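Local coordinates for phosphoenolpyruvate-protein phosphotransferase (Coxiella burnetii, PDB 3TRC) that probably transfers the phosphoryl group of phosphoenolpyruvate to a histidine of a protein, the chain here being its GAF domain, at residues P89-A95 and H113-P119; F46-D50 and L71-F75. One frame throughout, in Å; residues are numbered along the deposited sequence.

Interaction 1: P89-A95 and H113-P119; sequences PINLADA and HGFLGIP
H113 ND1 donates to D94 OD1 over 2.7 Å, a nearly straight bond (170° at the hydrogen). The oxygen lies in the imidazole plane, yet the ring nitrogen meets it from above the carboxylate, and the two planes stand 70° apart. With CG roughly anti to its backbone N (chi1 -151°), D94 brings OD1 to the ring, and the two side chains lie alongside each other, pointing the same way. One residue on, A95 N donates to H113 O at 2.8 Å, so backbone and side chain both tie the turn after strand 90-92 to H113. Between the strands the pairing is antiparallel: I90 with G117 and L92 with F115 each exchange two N-H...O=C bonds, while N91 and L116 form the non-hydrogen-bonded pair between them. On the face of I90 and L92, F115 turns one ring edge to I90 O (CD1 to O 3.6 Å) and packs its CB on A95 CB at 3.6 Å; L79 of helix 78-86 adjoins L92 and F115. On the other face, L116 CD1 lies 3.9 Å from N91 CB. The amide nitrogen of N91 is held by F140 O and E145 OE1, which binds the edge strand to the region of helix 142-164. H113 and G114 both face Q134 of strand 125-134, a classic beta bulge on the side away from 90-92, next to the antiparallel edge pair of the GAF-domain sheet, in which 90-92 is one of the two outermost strands within this chain.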
loop_
_atom_site.group_PDB
_atom_site.type_symbol
_atom_site.label_atom_id
_atom_site.label_comp_id
_atom_site.label_asym_id
_atom_site.label_seq_id
_atom_site.Cartn_x
_atom_site.Cartn_y
_atom_site.Cartn_z
ATOM N N PRO A 89 12.821 10.314 -7.023
ATOM C CA PRO A 89 13.155 9.287 -8.011
ATOM C C PRO A 89 14.033 9.817 -9.141
ATOM O O PRO A 89 13.926 10.981 -9.537
ATOM C CB PRO A 89 11.782 8.865 -8.556
ATOM C CG PRO A 89 10.812 9.250 -7.484
ATOM C CD PRO A 89 11.370 10.499 -6.876
ATOM N N ILE A 90 14.907 8.953 -9.647
ATOM C CA ILE A 90 15.634 9.220 -10.876
ATOM C C ILE A 90 15.223 8.148 -11.880
ATOM O O ILE A 90 15.378 6.950 -11.632
ATOM C CB ILE A 90 17.162 9.221 -10.665
ATOM C CG1 ILE A 90 17.553 10.296 -9.644
ATOM C CG2 ILE A 90 17.878 9.466 -11.986
ATOM C CD1 ILE A 90 19.057 10.424 -9.426
ATOM N N ASN A 91 14.674 8.594 -13.004
ATOM C CA ASN A 91 14.094 7.722 -14.021
ATOM C C ASN A 91 14.771 8.022 -15.354
ATOM O O ASN A 91 14.578 9.102 -15.927
ATOM C CB ASN A 91 12.594 8.020 -14.099
ATOM C CG ASN A 91 11.821 7.027 -14.947
ATOM O OD1 ASN A 91 12.377 6.320 -15.777
ATOM N ND2 ASN A 91 10.506 6.990 -14.739
ATOM N N LEU A 92 15.572 7.081 -15.844
ATOM C CA LEU A 92 16.388 7.313 -17.035
ATOM C C LEU A 92 16.229 6.197 -18.060
ATOM O O LEU A 92 15.969 5.050 -17.706
ATOM C CB LEU A 92 17.863 7.414 -16.640
ATOM C CG LEU A 92 18.193 8.414 -15.534
ATOM C CD1 LEU A 92 19.608 8.199 -15.004
ATOM C CD2 LEU A 92 18.000 9.835 -16.026
ATOM N N ALA A 93 16.412 6.537 -19.332
ATOM C CA ALA A 93 16.383 5.546 -20.401
ATOM C C ALA A 93 17.738 4.863 -20.590
ATOM O O ALA A 93 17.805 3.718 -21.034
ATOM C CB ALA A 93 15.933 6.182 -21.703
ATOM N N ASP A 94 18.816 5.566 -20.258
ATOM C CA ASP A 94 20.156 5.007 -20.431
ATOM C C ASP A 94 21.096 5.458 -19.313
ATOM O O ASP A 94 21.872 6.406 -19.478
ATOM C CB ASP A 94 20.719 5.408 -21.798
ATOM C CG ASP A 94 21.703 4.394 -22.353
ATOM O OD1 ASP A 94 22.266 3.595 -21.574
ATOM O OD2 ASP A 94 21.927 4.406 -23.582
ATOM N N ALA A 95 21.030 4.759 -18.184
ATOM C CA ALA A 95 21.793 5.122 -16.990
ATOM C C ALA A 95 23.296 5.305 -17.215
ATOM O O ALA A 95 23.878 6.246 -16.691
ATOM C CB ALA A 95 21.543 4.110 -15.862
ATOM N N HIS A 113 20.246 -0.624 -19.073
ATOM C CA HIS A 113 20.191 0.747 -19.548
ATOM C C HIS A 113 19.087 1.517 -18.843
ATOM O O HIS A 113 19.368 2.451 -18.098
ATOM C CB HIS A 113 20.034 0.776 -21.069
ATOM C CG HIS A 113 21.222 0.224 -21.792
ATOM N ND1 HIS A 113 22.294 1.006 -22.164
ATOM C CD2 HIS A 113 21.527 -1.039 -22.173
ATOM C CE1 HIS A 113 23.200 0.252 -22.762
ATOM N NE2 HIS A 113 22.760 -0.993 -22.780
ATOM N N GLY A 114 17.836 1.116 -19.062
ATOM C CA GLY A 114 16.718 1.728 -18.363
ATOM C C GLY A 114 16.920 1.619 -16.863
ATOM O O GLY A 114 17.366 0.584 -16.376
ATOM N N PHE A 115 16.582 2.681 -16.135
ATOM C CA PHE A 115 16.904 2.789 -14.708
ATOM C C PHE A 115 15.817 3.551 -13.960
ATOM O O PHE A 115 15.400 4.633 -14.376
ATOM C CB PHE A 115 18.250 3.515 -14.540
ATOM C CG PHE A 115 18.662 3.766 -13.108
ATOM C CD1 PHE A 115 18.219 4.892 -12.420
ATOM C CD2 PHE A 115 19.555 2.912 -12.472
ATOM C CE1 PHE A 115 18.626 5.137 -11.108
ATOM C CE2 PHE A 115 19.966 3.148 -11.159
ATOM C CZ PHE A 115 19.501 4.263 -10.479
ATOM N N LEU A 116 15.343 2.978 -12.861
ATOM C CA LEU A 116 14.472 3.714 -11.953
ATOM C C LEU A 116 14.989 3.540 -10.539
ATOM O O LEU A 116 14.971 2.437 -9.994
ATOM C CB LEU A 116 13.023 3.223 -12.051
ATOM C CG LEU A 116 12.023 3.883 -11.094
ATOM C CD1 LEU A 116 11.990 5.393 -11.298
ATOM C CD2 LEU A 116 10.631 3.283 -11.291
ATOM N N GLY A 117 15.469 4.636 -9.958
ATOM C CA GLY A 117 15.961 4.619 -8.592
ATOM C C GLY A 117 15.019 5.399 -7.707
ATOM O O GLY A 117 14.681 6.543 -8.006
ATOM N N ILE A 118 14.589 4.773 -6.617
ATOM C CA ILE A 118 13.560 5.335 -5.754
ATOM C C ILE A 118 14.011 5.369 -4.298
ATOM O O ILE A 118 14.402 4.348 -3.731
ATOM C CB ILE A 118 12.262 4.512 -5.882
ATOM C CG1 ILE A 118 11.731 4.614 -7.310
ATOM C CG2 ILE A 118 11.218 4.966 -4.876
ATOM C CD1 ILE A 118 10.396 3.999 -7.490
ATOM N N PRO A 119 13.956 6.550 -3.679
ATOM C CA PRO A 119 14.370 6.634 -2.280
ATOM C C PRO A 119 13.321 5.999 -1.381
ATOM O O PRO A 119 12.117 6.154 -1.604
ATOM C CB PRO A 119 14.460 8.144 -2.035
ATOM C CG PRO A 119 13.481 8.727 -2.992
ATOM C CD PRO A 119 13.501 7.848 -4.206
#

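Interaction 2: F46-D50 and L71-F75; sequences FICDD and LRLKF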
loop_
_atom_site.group_PDB
_atom_site.type_symbol
_atom_site.label_atom_id
_atom_site.label_comp_id
_atom_site.label_asym_id
_atom_site.label_seq_id
_atom_site.Cartn_x
_atom_site.Cartn_y
_atom_site.Cartn_z
ATOM N N PHE A 46 18.542 -1.667 -1.345
ATOM C CA PHE A 46 19.671 -1.320 -0.496
ATOM C C PHE A 46 19.139 -0.723 0.786
ATOM O O PHE A 46 18.137 -0.005 0.775
ATOM C CB PHE A 46 20.559 -0.275 -1.178
ATOM C CG PHE A 46 21.292 -0.784 -2.388
ATOM C CD1 PHE A 46 20.696 -0.776 -3.634
ATOM C CD2 PHE A 46 22.596 -1.251 -2.274
ATOM C CE1 PHE A 46 21.381 -1.235 -4.754
ATOM C CE2 PHE A 46 23.283 -1.717 -3.381
ATOM C CZ PHE A 46 22.684 -1.706 -4.621
ATOM N N ILE A 47 19.815 -1.002 1.892
ATOM C CA ILE A 47 19.457 -0.376 3.156
ATOM C C ILE A 47 20.625 0.469 3.658
ATOM O O ILE A 47 21.786 0.078 3.526
ATOM C CB ILE A 47 19.035 -1.427 4.201
ATOM C CG1 ILE A 47 17.754 -2.131 3.738
ATOM C CG2 ILE A 47 18.799 -0.777 5.554
ATOM C CD1 ILE A 47 17.108 -2.990 4.809
ATOM N N CYS A 48 20.313 1.639 4.212
ATOM C CA CYS A 48 21.349 2.521 4.743
ATOM C C CYS A 48 22.045 1.932 5.960
ATOM O O CYS A 48 21.394 1.429 6.881
ATOM C CB CYS A 48 20.750 3.868 5.134
ATOM S SG CYS A 48 20.092 4.797 3.763
ATOM N N ASP A 49 23.372 2.012 5.953
ATOM C CA ASP A 49 24.201 1.675 7.108
ATOM C C ASP A 49 24.823 2.989 7.553
ATOM O O ASP A 49 25.903 3.359 7.100
ATOM C CB ASP A 49 25.289 0.670 6.700
ATOM C CG ASP A 49 26.137 0.205 7.873
ATOM O OD1 ASP A 49 25.984 0.751 8.987
ATOM O OD2 ASP A 49 26.965 -0.708 7.676
ATOM N N ASP A 50 24.117 3.712 8.418
ATOM C CA ASP A 50 24.506 5.075 8.755
ATOM C C ASP A 50 25.866 5.175 9.439
ATOM O O ASP A 50 26.586 6.143 9.228
ATOM C CB ASP A 50 23.413 5.770 9.575
ATOM C CG ASP A 50 22.148 6.023 8.763
ATOM O OD1 ASP A 50 22.259 6.261 7.546
ATOM O OD2 ASP A 50 21.043 5.990 9.339
ATOM N N LEU A 71 27.591 -6.172 -0.912
ATOM C CA LEU A 71 27.838 -5.021 -1.774
ATOM C C LEU A 71 27.532 -3.720 -1.041
ATOM O O LEU A 71 26.421 -3.520 -0.559
ATOM C CB LEU A 71 27.000 -5.113 -3.048
ATOM C CG LEU A 71 27.131 -3.927 -4.003
ATOM C CD1 LEU A 71 28.560 -3.790 -4.514
ATOM C CD2 LEU A 71 26.154 -4.077 -5.156
ATOM N N ARG A 72 28.530 -2.845 -0.960
ATOM C CA ARG A 72 28.392 -1.571 -0.262
ATOM C C ARG A 72 28.744 -0.408 -1.181
ATOM O O ARG A 72 29.745 -0.444 -1.902
ATOM C CB ARG A 72 29.265 -1.555 0.999
ATOM C CG ARG A 72 28.765 -2.504 2.072
ATOM C CD ARG A 72 29.751 -2.718 3.210
ATOM N NE ARG A 72 29.090 -3.444 4.288
ATOM C CZ ARG A 72 28.389 -2.859 5.253
ATOM N NH1 ARG A 72 28.288 -1.534 5.293
ATOM N NH2 ARG A 72 27.801 -3.596 6.182
ATOM N N LEU A 73 27.904 0.622 -1.158
ATOM C CA LEU A 73 28.093 1.799 -1.994
ATOM C C LEU A 73 28.110 3.018 -1.086
ATOM O O LEU A 73 27.262 3.145 -0.212
ATOM C CB LEU A 73 26.952 1.917 -3.005
ATOM C CG LEU A 73 26.768 0.732 -3.957
ATOM C CD1 LEU A 73 25.516 0.928 -4.811
ATOM C CD2 LEU A 73 27.995 0.552 -4.829
ATOM N N LYS A 74 29.072 3.912 -1.284
ATOM C CA LYS A 74 29.212 5.063 -0.398
ATOM C C LYS A 74 28.090 6.079 -0.568
ATOM O O LYS A 74 27.650 6.357 -1.688
ATOM C CB LYS A 74 30.565 5.747 -0.613
ATOM C CG LYS A 74 31.760 4.897 -0.220
ATOM C CD LYS A 74 31.790 4.660 1.277
ATOM C CE LYS A 74 33.077 3.973 1.704
ATOM N NZ LYS A 74 33.104 3.725 3.173
ATOM N N PHE A 75 27.625 6.632 0.548
ATOM C CA PHE A 75 26.649 7.713 0.499
ATOM C C PHE A 75 27.165 8.808 -0.435
ATOM O O PHE A 75 28.343 9.163 -0.398
ATOM C CB PHE A 75 26.418 8.330 1.885
ATOM C CG PHE A 75 25.608 7.474 2.834
ATOM C CD1 PHE A 75 25.044 6.279 2.427
ATOM C CD2 PHE A 75 25.409 7.892 4.146
ATOM C CE1 PHE A 75 24.298 5.509 3.310
ATOM C CE2 PHE A 75 24.666 7.127 5.035
ATOM C CZ PHE A 75 24.112 5.930 4.617
#
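R72 and D49 supply the charged part of the contact. R72 NH1 reaches D49 OD2 at 2.8 Å (163° at the hydrogen), on the anti side of the carboxylate and close to the guanidinium plane; NH2 adds a weak, bent bond to the same oxygen at 3.4 Å. The two planes are turned 62° to each other. The arginine spans the gap with its chain extended from CG to NE, and D49 meets it with CG anti to the backbone N (chi1 -176°). D49 OD2 also accepts from H52 ND1, and R72 NH1 has a second acid in E54, so the ion pair is part of a small polar network. Strands 42-49 and 72-74 are not direct neighbours in the antiparallel GAF sheet: strand 54-61 runs between them, and side chains bridge across it.

Apolar contacts fill the other end. F46 offers CE2 to two leucines, with L73 CD1 3.7 Å away on an oblique approach and L71 CD2 4.1 Å away near the ring plane; I80 of helix 78-86 touches both F46 and L73.

Aromatic contacts gather at F75. Its CZ packs 4.0 Å from C48 CB, and C48 SG lies obliquely 5.1 Å from the ring centroid. D50 OD1 sits at the ring edge, 3.5 Å from F75 CZ, with the carboxylate plane turned steeply to the ring. The F75 ring also meets that of Y55.

Both contacts belong to one antiparallel sheet, in the order 72-74, 54-61, 42-49, 125-134, 114-122, 90-92. Interaction 1 joins two neighbouring strands at one edge, whereas interaction 2 connects the opposite edge strand, 72-74, to 42-49, across strand 54-61. Their centres are 18 Å apart and their nearest atoms about 7 Å, without touching. Helix 78-86 links them, since its side chains touch I90, L92 and F115 as well as F46 and L73. A bound phosphate, probably from crystallisation, lies about 6 Å from the F115 side chain, and one lies about 5 Å from that of L73. The sodium ion at Y55, G76, G81 and E85 is nearer interaction 2, about 4 Å from the F75 side chain against 9 Å from that of P119.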